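Local coordinates for protein CymD (Pseudomonas putida, PDB 6Z34) that forms an outer-membrane channel of the FadL family that takes up monoaromatic hydrocarbons, probably by lateral diffusion, for their biodegradation, at residues 4-9 with 30-35; 17-20 with 24-27; 136-141 with 221-226. All blocks are in the same frame, centred on the assembly; numbering follows the deposited sequence.

Contact 1 of 3, residues 4-9 with 30-35; sequences FNLVGV and MMLNPA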
ATOM      1  N   PHE A   4      -0.755  -0.222   0.809  1.00129.55           N
ATOM      2  CA  PHE A   4      -0.996  -1.654   0.956  1.00138.40           C
ATOM      3  C   PHE A   4      -2.433  -1.983   0.563  1.00147.68           C
ATOM      4  O   PHE A   4      -2.952  -1.510  -0.453  1.00156.19           O
ATOM      5  CB  PHE A   4      -0.774  -2.095   2.408  1.00133.03           C
ATOM      6  CG  PHE A   4       0.537  -2.788   2.666  1.00127.15           C
ATOM      7  CD1 PHE A   4       1.626  -2.073   3.129  1.00120.83           C
ATOM      8  CD2 PHE A   4       0.666  -4.163   2.503  1.00128.12           C
ATOM      9  CE1 PHE A   4       2.827  -2.702   3.395  1.00116.25           C
ATOM     10  CE2 PHE A   4       1.870  -4.802   2.766  1.00122.14           C
ATOM     11  CZ  PHE A   4       2.951  -4.068   3.211  1.00116.00           C
ATOM     12  N   ASN A   5      -3.068  -2.816   1.378  1.00149.47           N
ATOM     13  CA  ASN A   5      -4.518  -2.939   1.445  1.00142.34           C
ATOM     14  C   ASN A   5      -4.837  -2.904   2.931  1.00137.27           C
ATOM     15  O   ASN A   5      -4.517  -3.857   3.648  1.00131.52           O
ATOM     16  CB  ASN A   5      -5.012  -4.233   0.796  1.00141.74           C
ATOM     17  CG  ASN A   5      -4.175  -5.445   1.182  1.00140.52           C
ATOM     18  OD1 ASN A   5      -3.351  -5.916   0.399  1.00142.28           O
ATOM     19  ND2 ASN A   5      -4.385  -5.954   2.389  1.00140.64           N
ATOM     20  N   LEU A   6      -5.425  -1.798   3.403  1.00131.96           N
ATOM     21  CA  LEU A   6      -5.579  -1.582   4.842  1.00120.59           C
ATOM     22  C   LEU A   6      -6.232  -2.789   5.498  1.00124.87           C
ATOM     23  O   LEU A   6      -7.415  -2.778   5.838  1.00129.39           O
ATOM     24  CB  LEU A   6      -6.370  -0.306   5.135  1.00103.82           C
ATOM     25  CG  LEU A   6      -6.614   0.313   6.542  1.00 94.41           C
ATOM     26  CD1 LEU A   6      -7.640  -0.419   7.435  1.00 85.43           C
ATOM     27  CD2 LEU A   6      -5.298   0.612   7.299  1.00 81.12           C
ATOM     28  N   VAL A   7      -5.460  -3.874   5.577  1.00120.72           N
ATOM     29  CA  VAL A   7      -5.523  -4.778   6.718  1.00109.44           C
ATOM     30  C   VAL A   7      -4.787  -4.159   7.890  1.00 92.78           C
ATOM     31  O   VAL A   7      -4.804  -4.716   8.992  1.00107.76           O
ATOM     32  CB  VAL A   7      -5.001  -6.165   6.270  1.00104.31           C
ATOM     33  CG1 VAL A   7      -4.913  -7.162   7.429  1.00100.43           C
ATOM     34  CG2 VAL A   7      -5.915  -6.732   5.186  1.00 95.95           C
ATOM     35  N   GLY A   8      -4.191  -2.984   7.694  1.00 71.03           N
ATOM     36  CA  GLY A   8      -3.517  -2.236   8.743  1.00 73.76           C
ATOM     37  C   GLY A   8      -2.030  -2.081   8.462  1.00 69.30           C
ATOM     38  O   GLY A   8      -1.519  -2.488   7.417  1.00 66.23           O
ATOM     39  N   VAL A   9      -1.335  -1.467   9.418  1.00 58.03           N
ATOM     40  CA  VAL A   9       0.114  -1.286   9.351  1.00 59.21           C
ATOM     41  C   VAL A   9       0.746  -1.930  10.581  1.00 56.08           C
ATOM     42  O   VAL A   9       0.612  -1.413  11.703  1.00 51.82           O
ATOM     43  CB  VAL A   9       0.508   0.190   9.258  1.00 65.86           C
ATOM     44  CG1 VAL A   9       1.992   0.294   8.942  1.00 71.16           C
ATOM     45  CG2 VAL A   9      -0.311   0.892   8.197  1.00 70.21           C
ATOM     46  N   MET A  30       3.345   6.154  12.643  1.00 44.65           N
ATOM     47  CA  MET A  30       3.978   6.938  11.586  1.00 52.03           C
ATOM     48  C   MET A  30       3.228   6.842  10.256  1.00 52.68           C
ATOM     49  O   MET A  30       3.167   7.810   9.482  1.00 44.49           O
ATOM     50  CB  MET A  30       5.425   6.451  11.379  1.00 55.63           C
ATOM     51  CG  MET A  30       6.455   7.244  12.117  1.00 64.87           C
ATOM     52  SD  MET A  30       8.175   6.747  11.893  1.00 56.43           S
ATOM     53  CE  MET A  30       8.118   4.996  12.185  1.00 45.72           C
ATOM     54  N   MET A  31       2.687   5.662   9.963  1.00 46.52           N
ATOM     55  CA  MET A  31       2.052   5.409   8.678  1.00 57.84           C
ATOM     56  C   MET A  31       0.545   5.313   8.790  1.00 53.01           C
ATOM     57  O   MET A  31      -0.104   4.947   7.813  1.00 48.86           O
ATOM     58  CB  MET A  31       2.595   4.126   8.050  1.00 64.47           C
ATOM     59  CG  MET A  31       4.054   4.211   7.615  1.00 72.86           C
ATOM     60  SD  MET A  31       4.352   5.402   6.283  1.00 71.76           S
ATOM     61  CE  MET A  31       3.040   4.995   5.166  1.00 60.65           C
ATOM     62  N   LEU A  32      -0.030   5.598   9.959  1.00 40.10           N
ATOM     63  CA  LEU A  32      -1.485   5.593  10.073  1.00 46.66           C
ATOM     64  C   LEU A  32      -1.911   6.930  10.649  1.00 48.14           C
ATOM     65  O   LEU A  32      -2.110   7.905   9.906  1.00 47.62           O
ATOM     66  CB  LEU A  32      -1.987   4.431  10.929  1.00 43.35           C
ATOM     67  CG  LEU A  32      -3.415   4.023  10.529  1.00 58.28           C
ATOM     68  CD1 LEU A  32      -3.596   2.522  10.677  1.00 52.21           C
ATOM     69  CD2 LEU A  32      -4.501   4.776  11.292  1.00 65.41           C
ATOM     70  N   ASN A  33      -2.021   7.004  11.970  1.00 45.82           N
ATOM     71  CA  ASN A  33      -2.258   8.287  12.626  1.00 45.38           C
ATOM     72  C   ASN A  33      -1.048   8.571  13.500  1.00 47.57           C
ATOM     73  O   ASN A  33      -0.908   7.997  14.597  1.00 43.54           O
ATOM     74  CB  ASN A  33      -3.557   8.299  13.432  1.00 40.19           C
ATOM     75  CG  ASN A  33      -3.835   9.667  14.087  1.00 53.61           C
ATOM     76  OD1 ASN A  33      -3.125  10.664  13.835  1.00 47.63           O
ATOM     77  ND2 ASN A  33      -4.871   9.720  14.925  1.00 53.32           N
ATOM     78  N   PRO A  34      -0.133   9.422  13.042  1.00 48.16           N
ATOM     79  CA  PRO A  34       1.066   9.709  13.839  1.00 40.40           C
ATOM     80  C   PRO A  34       0.767  10.346  15.187  1.00 41.23           C
ATOM     81  O   PRO A  34       1.635  10.312  16.066  1.00 42.92           O
ATOM     82  CB  PRO A  34       1.879  10.648  12.932  1.00 45.21           C
ATOM     83  CG  PRO A  34       0.967  11.035  11.806  1.00 49.93           C
ATOM     84  CD  PRO A  34      -0.066   9.984  11.682  1.00 50.33           C
ATOM     85  N   ALA A  35      -0.435  10.891  15.407  1.00 44.58           N
ATOM     86  CA  ALA A  35      -0.754  11.406  16.737  1.00 41.30           C
ATOM     87  C   ALA A  35      -0.690  10.304  17.783  1.00 44.62           C
ATOM     88  O   ALA A  35      -0.438  10.590  18.961  1.00 46.48           O
ATOM     89  CB  ALA A  35      -2.135  12.068  16.755  1.00 43.55           C
TER
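Next to Leu32, which meets Val9 and Leu6 across this contact, the side-chain amide of Asn33 is held at both of its polar atoms. Its ND2 donates to two backbone carbonyls, Ala21 O and Leu226 O. Its OD1 accepts a third bond from Ala35 N at 3.1 Å, closing an Asx turn. The N-H points at OD1 at 153°, and the donor stands 62° above the carbonyl plane. These bonds hold the buried amide against rotation and shape the chain as it leaves Leu32. Asn33, Pro34 and Ala35 spell the NPA sequence known from the N-terminal region of FadL-family channels.

The contact itself is apolar and small, burying 148 Å² over both sides. Val9 has the largest share and splits its two methyls. CG1 lies anti to the backbone N (chi1 -170°) and meets Met31 CB at 4.0 Å. CG2, beside the backbone N, reaches 4.1 Å from Met31 O and 4.4 Å from Leu32 CD1. The Val9 and Met31 side chains cross at about a right angle. Met31 bends at chi2 and chi3, so the thioether turns off and only CB touches Val9. Leu6 adds a second point: its CD2 meets Leu32 CD1 at 4.2 Å. The Leu32 methyl is thus shared by Leu6 and Val9.

Both segments belong to the N-terminal plug inside the barrel. Residues 4-9 lead into helix 10-15, and residues 30-35 lie in the loop between that helix and strand 43-58. Met30 packs on strands 80-91, 94-107 and 131-146, and Pro34 rests on strands 131-146 and 198-229, which places residues 30-35 against the inner wall.

Contact 2 of 3, residues 17-20 with 24-27; sequences GGIG and NIGA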
ATOM      1  N   GLY A  17      -7.785  -6.218  12.750  1.00 57.64           N
ATOM      2  CA  GLY A  17      -8.618  -5.897  11.614  1.00 51.85           C
ATOM      3  C   GLY A  17      -8.313  -4.595  10.909  1.00 53.56           C
ATOM      4  O   GLY A  17      -9.108  -4.185  10.065  1.00 51.25           O
ATOM      5  N   GLY A  18      -7.199  -3.923  11.227  1.00 51.10           N
ATOM      6  CA  GLY A  18      -6.814  -2.690  10.553  1.00 48.11           C
ATOM      7  C   GLY A  18      -6.971  -1.394  11.329  1.00 53.45           C
ATOM      8  O   GLY A  18      -6.772  -0.314  10.751  1.00 52.67           O
ATOM      9  N   ILE A  19      -7.298  -1.449  12.616  1.00 50.90           N
ATOM     10  CA  ILE A  19      -7.560  -0.217  13.350  1.00 47.38           C
ATOM     11  C   ILE A  19      -6.256   0.530  13.612  1.00 47.67           C
ATOM     12  O   ILE A  19      -5.166  -0.034  13.467  1.00 46.66           O
ATOM     13  CB  ILE A  19      -8.312  -0.530  14.648  1.00 55.28           C
ATOM     14  CG1 ILE A  19      -7.495  -1.524  15.480  1.00 57.47           C
ATOM     15  CG2 ILE A  19      -9.712  -1.098  14.309  1.00 49.36           C
ATOM     16  CD1 ILE A  19      -6.423  -0.873  16.394  1.00 49.09           C
ATOM     17  N   GLY A  20      -6.356   1.792  14.034  1.00 48.27           N
ATOM     18  CA  GLY A  20      -5.185   2.544  14.438  1.00 51.18           C
ATOM     19  C   GLY A  20      -5.379   4.045  14.534  1.00 52.48           C
ATOM     20  O   GLY A  20      -4.465   4.761  14.944  1.00 47.79           O
ATOM     21  N   ASN A  24      -3.036   2.814  20.110  1.00 50.41           N
ATOM     22  CA  ASN A  24      -1.580   2.804  20.088  1.00 44.91           C
ATOM     23  C   ASN A  24      -1.066   1.567  19.369  1.00 49.87           C
ATOM     24  O   ASN A  24      -0.925   0.510  19.989  1.00 47.57           O
ATOM     25  CB  ASN A  24      -1.013   2.839  21.497  1.00 42.75           C
ATOM     26  CG  ASN A  24       0.510   2.815  21.495  1.00 62.94           C
ATOM     27  OD1 ASN A  24       1.143   2.926  20.444  1.00 52.29           O
ATOM     28  ND2 ASN A  24       1.104   2.679  22.674  1.00 53.18           N
ATOM     29  N   ILE A  25      -0.774   1.689  18.072  1.00 55.76           N
ATOM     30  CA  ILE A  25      -0.346   0.545  17.277  1.00 53.43           C
ATOM     31  C   ILE A  25       1.177   0.497  17.262  1.00 66.36           C
ATOM     32  O   ILE A  25       1.780  -0.306  16.536  1.00 71.62           O
ATOM     33  CB  ILE A  25      -0.918   0.590  15.846  1.00 49.44           C
ATOM     34  CG1 ILE A  25      -0.476   1.845  15.089  1.00 44.15           C
ATOM     35  CG2 ILE A  25      -2.439   0.447  15.839  1.00 45.21           C
ATOM     36  CD1 ILE A  25      -0.555   1.656  13.529  1.00 44.08           C
ATOM     37  N   GLY A  26       1.806   1.358  18.067  1.00 64.36           N
ATOM     38  CA  GLY A  26       3.254   1.415  18.133  1.00 50.40           C
ATOM     39  C   GLY A  26       3.848   2.345  17.085  1.00 54.00           C
ATOM     40  O   GLY A  26       3.202   3.280  16.599  1.00 52.37           O
ATOM     41  N   ALA A  27       5.104   2.070  16.725  1.00 47.11           N
ATOM     42  CA  ALA A  27       5.817   2.928  15.785  1.00 41.76           C
ATOM     43  C   ALA A  27       5.134   3.020  14.431  1.00 44.33           C
ATOM     44  O   ALA A  27       5.309   4.020  13.727  1.00 51.42           O
ATOM     45  CB  ALA A  27       7.235   2.406  15.567  1.00 49.77           C
TER
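Ile25 turns one methyl, CG2, into the backbone of residues 19-20, and this is the tight part of the contact. CG2 lies 3.6 Å from Ile19 O and 3.7 Å from Gly20 CA. Gly20 has no side chain, so the methyl can sit close to its main chain. The Ile19 side chain joins from further off, with CD1 at 4.2 Å from the same Ile25 CG2. One methyl therefore meets a carbonyl oxygen, an alpha carbon and another methyl. The torsion of Ile25 sets this up: chi1 of 60° puts CG1 between the backbone N and the carbonyl carbon, leaving CG2 beside the N and directed across the contact. The chain runs through CG1 to CD1, which packs by Val9 O. All three touching residues are buried.

The looser, more open side is at Asn24 and Gly26, both partly exposed. The Asn24 side chain sets off away from residues 17-20. It folds back on its own segment instead: OD1 accepts from Gly26 N at 2.9 Å, making an Asx turn around Ile25. This bond has an N-H...O angle of 145°, with the donor 38° above the carbonyl plane. The turn fixes the backbone from which Ile25 projects.

Both segments belong to the plug between helix 10-15 and strand 43-58. Gly17 is the C-prime residue of a Schellman motif that ends helix 10-15, and Ser13 OG of that helix bonds to Ile19 O. Gly20 N donates to Asp299 OD2 on strand 294-303, and Gly17 O bonds to Ser340 OG on strand 336-347. Ala27 leans on strand 80-91.

Contact 3 of 3, residues 136-141 with 221-226; sequences VLRIPF and GGRLGL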
ATOM      1  N   VAL A 136       5.975  -0.134  -3.462  1.00 53.13           N
ATOM      2  CA  VAL A 136       5.982   1.203  -2.874  1.00 36.97           C
ATOM      3  C   VAL A 136       6.777   1.159  -1.575  1.00 50.84           C
ATOM      4  O   VAL A 136       6.437   0.410  -0.648  1.00 53.02           O
ATOM      5  CB  VAL A 136       4.562   1.742  -2.628  1.00 50.97           C
ATOM      6  CG1 VAL A 136       4.615   3.148  -1.982  1.00 40.13           C
ATOM      7  CG2 VAL A 136       3.759   1.761  -3.943  1.00 47.70           C
ATOM      8  N   LEU A 137       7.848   1.937  -1.520  1.00 50.66           N
ATOM      9  CA  LEU A 137       8.636   2.119  -0.316  1.00 55.03           C
ATOM     10  C   LEU A 137       8.358   3.523   0.199  1.00 50.18           C
ATOM     11  O   LEU A 137       8.654   4.506  -0.493  1.00 46.66           O
ATOM     12  CB  LEU A 137      10.126   1.934  -0.604  1.00 54.34           C
ATOM     13  CG  LEU A 137      11.004   2.194   0.625  1.00 58.00           C
ATOM     14  CD1 LEU A 137      10.817   1.095   1.670  1.00 54.03           C
ATOM     15  CD2 LEU A 137      12.456   2.328   0.218  1.00 52.61           C
ATOM     16  N   ARG A 138       7.795   3.623   1.401  1.00 42.38           N
ATOM     17  CA  ARG A 138       7.475   4.914   2.001  1.00 43.94           C
ATOM     18  C   ARG A 138       8.426   5.180   3.162  1.00 54.35           C
ATOM     19  O   ARG A 138       8.633   4.321   4.034  1.00 50.06           O
ATOM     20  CB  ARG A 138       6.001   4.968   2.429  1.00 44.26           C
ATOM     21  CG  ARG A 138       5.079   4.412   1.340  1.00 53.98           C
ATOM     22  CD  ARG A 138       3.571   4.632   1.606  1.00 62.87           C
ATOM     23  NE  ARG A 138       3.260   6.049   1.610  1.00 58.77           N
ATOM     24  CZ  ARG A 138       2.400   6.655   0.801  1.00 58.77           C
ATOM     25  NH1 ARG A 138       1.703   5.954  -0.106  1.00 55.54           N
ATOM     26  NH2 ARG A 138       2.238   7.978   0.917  1.00 49.70           N
ATOM     27  N   ILE A 139       9.054   6.346   3.133  1.00 50.23           N
ATOM     28  CA  ILE A 139      10.051   6.697   4.132  1.00 44.07           C
ATOM     29  C   ILE A 139       9.524   7.909   4.883  1.00 47.68           C
ATOM     30  O   ILE A 139       9.758   9.043   4.446  1.00 46.31           O
ATOM     31  CB  ILE A 139      11.421   6.987   3.498  1.00 44.37           C
ATOM     32  CG1 ILE A 139      11.886   5.794   2.658  1.00 39.28           C
ATOM     33  CG2 ILE A 139      12.447   7.357   4.588  1.00 42.46           C
ATOM     34  CD1 ILE A 139      13.189   6.057   1.883  1.00 53.40           C
ATOM     35  N   PRO A 140       8.808   7.715   5.993  1.00 50.97           N
ATOM     36  CA  PRO A 140       8.219   8.847   6.713  1.00 50.69           C
ATOM     37  C   PRO A 140       9.226   9.592   7.559  1.00 49.44           C
ATOM     38  O   PRO A 140      10.172   9.015   8.099  1.00 50.47           O
ATOM     39  CB  PRO A 140       7.168   8.186   7.609  1.00 51.79           C
ATOM     40  CG  PRO A 140       7.759   6.834   7.884  1.00 59.09           C
ATOM     41  CD  PRO A 140       8.398   6.422   6.573  1.00 47.83           C
ATOM     42  N   PHE A 141       9.015  10.901   7.647  1.00 49.54           N
ATOM     43  CA  PHE A 141       9.642  11.747   8.660  1.00 47.31           C
ATOM     44  C   PHE A 141       8.491  12.289   9.485  1.00 49.65           C
ATOM     45  O   PHE A 141       7.630  13.001   8.959  1.00 52.03           O
ATOM     46  CB  PHE A 141      10.488  12.854   8.035  1.00 51.85           C
ATOM     47  CG  PHE A 141      11.506  12.336   7.047  1.00 67.37           C
ATOM     48  CD1 PHE A 141      11.130  12.010   5.746  1.00 67.42           C
ATOM     49  CD2 PHE A 141      12.827  12.143   7.420  1.00 68.41           C
ATOM     50  CE1 PHE A 141      12.048  11.519   4.838  1.00 54.54           C
ATOM     51  CE2 PHE A 141      13.751  11.652   6.516  1.00 67.93           C
ATOM     52  CZ  PHE A 141      13.356  11.333   5.218  1.00 59.77           C
ATOM     53  N   GLY A 221       4.489  12.033  -0.213  1.00 54.12           N
ATOM     54  CA  GLY A 221       3.191  11.908   0.427  1.00 53.73           C
ATOM     55  C   GLY A 221       3.186  12.385   1.878  1.00 59.61           C
ATOM     56  O   GLY A 221       4.112  13.077   2.320  1.00 54.26           O
ATOM     57  N   GLY A 222       2.162  12.030   2.635  1.00 48.24           N
ATOM     58  CA  GLY A 222       2.119  12.449   4.020  1.00 51.58           C
ATOM     59  C   GLY A 222       0.723  12.321   4.586  1.00 53.04           C
ATOM     60  O   GLY A 222      -0.233  11.955   3.888  1.00 48.80           O
ATOM     61  N   ARG A 223       0.633  12.629   5.884  1.00 44.50           N
ATOM     62  CA  ARG A 223      -0.606  12.541   6.640  1.00 42.53           C
ATOM     63  C   ARG A 223      -0.575  13.537   7.792  1.00 51.73           C
ATOM     64  O   ARG A 223       0.491  13.961   8.242  1.00 57.96           O
ATOM     65  CB  ARG A 223      -0.841  11.114   7.159  1.00 41.80           C
ATOM     66  CG  ARG A 223       0.279  10.525   8.015  1.00 41.89           C
ATOM     67  CD  ARG A 223       0.280   9.018   7.935  1.00 42.74           C
ATOM     68  NE  ARG A 223       0.421   8.661   6.538  1.00 53.20           N
ATOM     69  CZ  ARG A 223       1.595   8.549   5.939  1.00 58.38           C
ATOM     70  NH1 ARG A 223       2.708   8.731   6.647  1.00 45.07           N
ATOM     71  NH2 ARG A 223       1.653   8.281   4.639  1.00 51.37           N
ATOM     72  N   LEU A 224      -1.772  13.903   8.261  1.00 50.53           N
ATOM     73  CA  LEU A 224      -1.977  14.883   9.322  1.00 45.58           C
ATOM     74  C   LEU A 224      -3.150  14.408  10.170  1.00 57.61           C
ATOM     75  O   LEU A 224      -4.267  14.293   9.659  1.00 56.63           O
ATOM     76  CB  LEU A 224      -2.264  16.273   8.747  1.00 42.50           C
ATOM     77  CG  LEU A 224      -2.536  17.352   9.811  1.00 49.37           C
ATOM     78  CD1 LEU A 224      -1.361  17.497  10.841  1.00 54.30           C
ATOM     79  CD2 LEU A 224      -2.883  18.689   9.167  1.00 42.00           C
ATOM     80  N   GLY A 225      -2.911  14.117  11.455  1.00 47.74           N
ATOM     81  CA  GLY A 225      -3.927  13.509  12.287  1.00 45.37           C
ATOM     82  C   GLY A 225      -3.935  14.082  13.690  1.00 53.03           C
ATOM     83  O   GLY A 225      -3.068  14.867  14.064  1.00 52.62           O
ATOM     84  N   LEU A 226      -4.942  13.674  14.461  1.00 57.52           N
ATOM     85  CA  LEU A 226      -5.033  14.048  15.869  1.00 54.37           C
ATOM     86  C   LEU A 226      -5.726  12.934  16.644  1.00 48.79           C
ATOM     87  O   LEU A 226      -6.383  12.069  16.064  1.00 49.15           O
ATOM     88  CB  LEU A 226      -5.763  15.380  16.079  1.00 48.39           C
ATOM     89  CG  LEU A 226      -7.252  15.457  15.714  1.00 59.93           C
ATOM     90  CD1 LEU A 226      -8.151  15.079  16.877  1.00 69.30           C
ATOM     91  CD2 LEU A 226      -7.618  16.840  15.219  1.00 55.65           C
TER
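Arg138 points its NH2 at the edge of the Arg223 guanidinium in the interior of the barrel. This NH2 of Arg138 lies 3.8 Å from NH2 of Arg223, in the plane of the Arg223 group. Arg138 NE is 4.1 Å from the same Arg223 NH2. The two planes stand 74° apart, so the groups do not stack. Both chains bend at chi3. Arg223 has CG between its backbone N and carbonyl carbon (chi1 56°), and its end swings toward Arg138. The other neighbours are backbone: Arg138 NH2 sits 4.1 Å from Gly221 CA, where the absence of a side chain leaves room for the guanidinium.

Strands 131-146 and 198-229 are not paired here. Strand 151-171 lies between them and pairs with both. The axes of the two short strand segments run at 46° to each other and come within 8.3 Å.

That middle strand supplies Asp158, whose OD2 makes salt bridges to NH2 of both arginines. Arg138 NH2 also bonds to Thr244 OG1, and Arg223 NE bonds to Asn241 OD1, both on strand 234-259. A weak bond joins Arg223 NH1 to Met30 O of the plug. The arginines are thus a pair gathered round one carboxylate. Their two positive charges probably keep Asp158 ionised, and its negative charge probably balances much of theirs.

How the contacts relate
Contact 1 comes first along the chain and closes a loop around helix 10-15. Contact 2 is nested inside that loop, with centres 7 Å apart. The two touch directly, Leu32 and Leu6 reaching the backbone of residues 17-20, so they form one part of the plug. Contact 3 follows later in sequence and joins strands of the barrel wall. Its centre is 9 Å from that of contact 1 and about 15 Å from that of contact 2, which it does not touch. Residues 30-35 are therefore the bridge, since they touch strand 198-229. Contacts 1 and 2 lie in the plug of a FadL-type channel, contact 3 lies in its wall, and residues 30-35 connect the two.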